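Local coordinates for 1,3-alpha-isomaltosidase (Kribbella flavida DSM 17836, PDB 5X3I), which hydrolyses the alpha-1,3-glucosidic linkages of a cyclic tetrasaccharide derived from starch, releasing isomaltose inside the cell, at residues A[161-166]-A[175-180]. The protein carries 1 engineered substitution. Numbering follows the deposited sequence.
Sequences GVEWLV and RFRLQL. With SO4 (sulfate ion), chain L.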
ATOM      1  N   GLY A 161     -16.096  26.594 -10.037  1.00 38.82           N
ATOM      2  CA  GLY A 161     -14.795  26.903 -10.596  1.00 33.72           C
ATOM      3  C   GLY A 161     -14.204  25.813 -11.460  1.00 28.54           C
ATOM      4  O   GLY A 161     -13.026  25.493 -11.344  1.00 31.05           O
ATOM      5  N   VAL A 162     -15.022  25.246 -12.331  1.00 26.68           N
ATOM      6  CA  VAL A 162     -14.568  24.190 -13.216  1.00 27.97           C
ATOM      7  C   VAL A 162     -13.634  24.741 -14.282  1.00 28.92           C
ATOM      8  O   VAL A 162     -13.958  25.717 -14.953  1.00 31.29           O
ATOM      9  CB  VAL A 162     -15.749  23.489 -13.895  1.00 26.67           C
ATOM     10  CG1 VAL A 162     -15.259  22.485 -14.910  1.00 27.51           C
ATOM     11  CG2 VAL A 162     -16.633  22.820 -12.858  1.00 28.06           C
ATOM     12  N   GLU A 163     -12.473  24.118 -14.436  1.00 26.83           N
ATOM     13  CA  GLU A 163     -11.551  24.500 -15.492  1.00 26.64           C
ATOM     14  C   GLU A 163     -10.824  23.299 -16.089  1.00 27.16           C
ATOM     15  O   GLU A 163     -10.773  22.221 -15.490  1.00 26.14           O
ATOM     16  CB  GLU A 163     -10.545  25.526 -14.977  1.00 26.80           C
ATOM     17  CG  GLU A 163      -9.853  25.147 -13.686  1.00 31.64           C
ATOM     18  CD  GLU A 163      -8.905  26.228 -13.212  1.00 33.37           C
ATOM     19  OE1 GLU A 163      -8.700  27.194 -13.972  1.00 30.20           O
ATOM     20  OE2 GLU A 163      -8.369  26.115 -12.085  1.00 35.54           O
ATOM     21  N   TRP A 164     -10.267  23.508 -17.275  1.00 25.75           N
ATOM     22  CA  TRP A 164      -9.651  22.458 -18.061  1.00 24.13           C
ATOM     23  C   TRP A 164      -8.256  22.854 -18.503  1.00 24.75           C
ATOM     24  O   TRP A 164      -8.027  23.995 -18.902  1.00 26.15           O
ATOM     25  CB  TRP A 164     -10.514  22.145 -19.275  1.00 24.06           C
ATOM     26  CG  TRP A 164     -11.920  21.916 -18.899  1.00 28.64           C
ATOM     27  CD1 TRP A 164     -12.928  22.831 -18.893  1.00 30.05           C
ATOM     28  CD2 TRP A 164     -12.486  20.689 -18.429  1.00 30.06           C
ATOM     29  NE1 TRP A 164     -14.092  22.249 -18.463  1.00 31.63           N
ATOM     30  CE2 TRP A 164     -13.847  20.932 -18.172  1.00 31.89           C
ATOM     31  CE3 TRP A 164     -11.975  19.408 -18.211  1.00 28.11           C
ATOM     32  CZ2 TRP A 164     -14.704  19.942 -17.702  1.00 30.64           C
ATOM     33  CZ3 TRP A 164     -12.833  18.422 -17.748  1.00 28.33           C
ATOM     34  CH2 TRP A 164     -14.180  18.696 -17.499  1.00 31.59           C
ATOM     35  N   LEU A 165      -7.324  21.913 -18.423  1.00 24.75           N
ATOM     36  CA  LEU A 165      -5.971  22.141 -18.901  1.00 23.12           C
ATOM     37  C   LEU A 165      -5.882  21.645 -20.328  1.00 23.91           C
ATOM     38  O   LEU A 165      -5.979  20.444 -20.585  1.00 21.83           O
ATOM     39  CB  LEU A 165      -4.947  21.432 -18.021  1.00 22.31           C
ATOM     40  CG  LEU A 165      -3.476  21.648 -18.393  1.00 24.54           C
ATOM     41  CD1 LEU A 165      -3.057  23.107 -18.158  1.00 20.97           C
ATOM     42  CD2 LEU A 165      -2.571  20.702 -17.621  1.00 24.35           C
ATOM     43  N   VAL A 166      -5.705  22.578 -21.259  1.00 23.46           N
ATOM     44  CA  VAL A 166      -5.806  22.257 -22.674  1.00 22.07           C
ATOM     45  C   VAL A 166      -4.563  22.676 -23.446  1.00 22.55           C
ATOM     46  O   VAL A 166      -3.873  23.612 -23.073  1.00 27.12           O
ATOM     47  CB  VAL A 166      -7.043  22.918 -23.307  1.00 24.96           C
ATOM     48  CG1 VAL A 166      -8.283  22.563 -22.522  1.00 22.70           C
ATOM     49  CG2 VAL A 166      -6.881  24.432 -23.360  1.00 24.51           C
ATOM     50  N   ARG A 175     -10.166  20.322 -13.490  1.00 22.89           N
ATOM     51  CA  ARG A 175      -9.990  20.840 -12.143  1.00 22.50           C
ATOM     52  C   ARG A 175     -11.261  21.542 -11.668  1.00 24.65           C
ATOM     53  O   ARG A 175     -11.958  22.170 -12.460  1.00 27.39           O
ATOM     54  CB  ARG A 175      -8.796  21.787 -12.088  1.00 24.34           C
ATOM     55  CG  ARG A 175      -8.515  22.352 -10.718  1.00 25.29           C
ATOM     56  CD  ARG A 175      -7.055  22.744 -10.569  1.00 30.64           C
ATOM     57  NE  ARG A 175      -6.737  23.987 -11.260  1.00 29.07           N
ATOM     58  CZ  ARG A 175      -5.501  24.435 -11.450  1.00 30.57           C
ATOM     59  NH1 ARG A 175      -4.463  23.733 -11.016  1.00 28.37           N
ATOM     60  NH2 ARG A 175      -5.300  25.582 -12.080  1.00 28.11           N
ATOM     61  N   PHE A 176     -11.567  21.425 -10.379  1.00 25.67           N
ATOM     62  CA  PHE A 176     -12.753  22.057  -9.825  1.00 21.97           C
ATOM     63  C   PHE A 176     -12.668  22.200  -8.316  1.00 24.25           C
ATOM     64  O   PHE A 176     -11.725  21.729  -7.685  1.00 24.48           O
ATOM     65  CB  PHE A 176     -14.007  21.266 -10.205  1.00 26.22           C
ATOM     66  CG  PHE A 176     -14.024  19.848  -9.691  1.00 26.04           C
ATOM     67  CD1 PHE A 176     -13.474  18.821 -10.438  1.00 27.22           C
ATOM     68  CD2 PHE A 176     -14.603  19.543  -8.471  1.00 24.52           C
ATOM     69  CE1 PHE A 176     -13.492  17.512  -9.973  1.00 24.86           C
ATOM     70  CE2 PHE A 176     -14.623  18.241  -8.001  1.00 29.05           C
ATOM     71  CZ  PHE A 176     -14.062  17.225  -8.756  1.00 27.08           C
ATOM     72  N   ARG A 177     -13.679  22.829  -7.738  1.00 25.82           N
ATOM     73  CA  ARG A 177     -13.666  23.138  -6.319  1.00 24.38           C
ATOM     74  C   ARG A 177     -14.931  22.617  -5.661  1.00 27.19           C
ATOM     75  O   ARG A 177     -16.027  22.787  -6.183  1.00 29.20           O
ATOM     76  CB  ARG A 177     -13.540  24.644  -6.076  1.00 28.73           C
ATOM     77  CG  ARG A 177     -12.136  25.223  -6.225  1.00 32.06           C
ATOM     78  CD  ARG A 177     -11.803  25.501  -7.672  1.00 30.59           C
ATOM     79  NE  ARG A 177     -10.516  26.171  -7.830  1.00 34.63           N
ATOM     80  CZ  ARG A 177      -9.924  26.373  -9.002  1.00 38.14           C
ATOM     81  NH1 ARG A 177      -8.750  26.986  -9.053  1.00 41.22           N
ATOM     82  NH2 ARG A 177     -10.496  25.953 -10.122  1.00 32.97           N
ATOM     83  N   LEU A 178     -14.767  21.963  -4.521  1.00 28.14           N
ATOM     84  CA  LEU A 178     -15.910  21.551  -3.726  1.00 30.54           C
ATOM     85  C   LEU A 178     -16.037  22.498  -2.555  1.00 27.69           C
ATOM     86  O   LEU A 178     -15.057  22.786  -1.884  1.00 28.62           O
ATOM     87  CB  LEU A 178     -15.762  20.105  -3.243  1.00 24.93           C
ATOM     88  CG  LEU A 178     -15.761  19.009  -4.304  1.00 25.39           C
ATOM     89  CD1 LEU A 178     -15.448  17.667  -3.669  1.00 25.26           C
ATOM     90  CD2 LEU A 178     -17.095  18.953  -5.015  1.00 28.21           C
ATOM     91  N   GLN A 179     -17.249  22.979  -2.313  1.00 29.37           N
ATOM     92  CA  GLN A 179     -17.492  23.939  -1.250  1.00 31.69           C
ATOM     93  C   GLN A 179     -17.460  23.297   0.132  1.00 29.43           C
ATOM     94  O   GLN A 179     -18.163  22.332   0.394  1.00 30.91           O
ATOM     95  CB  GLN A 179     -18.835  24.637  -1.466  1.00 33.74           C
ATOM     96  CG  GLN A 179     -18.734  26.149  -1.575  1.00 46.18           C
ATOM     97  CD  GLN A 179     -18.067  26.595  -2.864  1.00 50.89           C
ATOM     98  OE1 GLN A 179     -18.305  26.023  -3.928  1.00 53.43           O
ATOM     99  NE2 GLN A 179     -17.223  27.616  -2.772  1.00 50.48           N
ATOM    100  N   LEU A 180     -16.659  23.872   1.017  1.00 29.80           N
ATOM    101  CA  LEU A 180     -16.535  23.415   2.393  1.00 33.56           C
ATOM    102  C   LEU A 180     -17.142  24.434   3.343  1.00 38.78           C
ATOM    103  O   LEU A 180     -17.198  25.624   3.037  1.00 37.17           O
ATOM    104  CB  LEU A 180     -15.072  23.184   2.763  1.00 31.57           C
ATOM    105  CG  LEU A 180     -14.258  22.275   1.844  1.00 31.52           C
ATOM    106  CD1 LEU A 180     -12.859  22.078   2.389  1.00 25.25           C
ATOM    107  CD2 LEU A 180     -14.966  20.950   1.644  1.00 25.46           C
TER
HETATM  108  S   SO4 L 810     -18.379  29.175 -10.903  1.00 88.73           S
HETATM  109  O1  SO4 L 810     -18.489  29.319  -9.456  1.00 71.80           O
HETATM  110  O2  SO4 L 810     -18.470  27.768 -11.271  1.00 64.43           O
HETATM  111  O3  SO4 L 810     -19.465  29.899 -11.553  1.00 87.09           O
HETATM  112  O4  SO4 L 810     -17.099  29.721 -11.334  1.00 65.10           O
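Glu163 places a single carboxylate oxygen, OE2, between the guanidinium groups of Arg175 and Arg177, and the three residues form a salt-bridge network on one face of an antiparallel hairpin. Arg175 runs alongside Glu163 in the same direction, bends at chi3 (76°) and turns the side of its guanidinium, NE and NH2, to that oxygen; NE stands 2.8 Å from Glu163 OE2. Arg177 crosses the glutamate obliquely and meets it end-on, its NH2 2.9 Å from Glu163 OE2 and its NH1 farther off at 3.2 Å from the same atom. The two arginines reach OE2 from opposite sides of the carboxylate plane, each well out of it, while OE2 lies close to the plane of either guanidinium; the carboxylate plane stands 51° from the guanidinium plane of Arg175. Four donors on one oxygen would probably favour the ionised glutamate. With an alanine here, Arg177 is likely to keep just its bond to Gly161 O in this contact and to turn more freely, and Arg175 to lean on Glu259 alone among these carboxylates. That bond, from Arg177 NH2 to Gly161 O at 2.8 Å and in the carbonyl plane, ties the guanidinium to the facing backbone. Glu163 and Arg175 are also a hydrogen-bonded antiparallel pair: Glu163 N reaches Arg175 O at 2.8 Å with a nearly straight N-H...O angle of 170°, and Arg175 N returns a bond to Glu163 O. Val162 CG2 rests 4.0 Å from Phe176 CB. Away from the annotated active-site residues, this hairpin of strands 159-167 and 170-179 belongs to the N-terminal galactose mutarotase-like region; strand 143-145 flanks it on one side, where Trp144 makes a cation-pi contact with Arg175, and strand 255-261 on the other, where Glu259 salt-bridges Arg175 NH1.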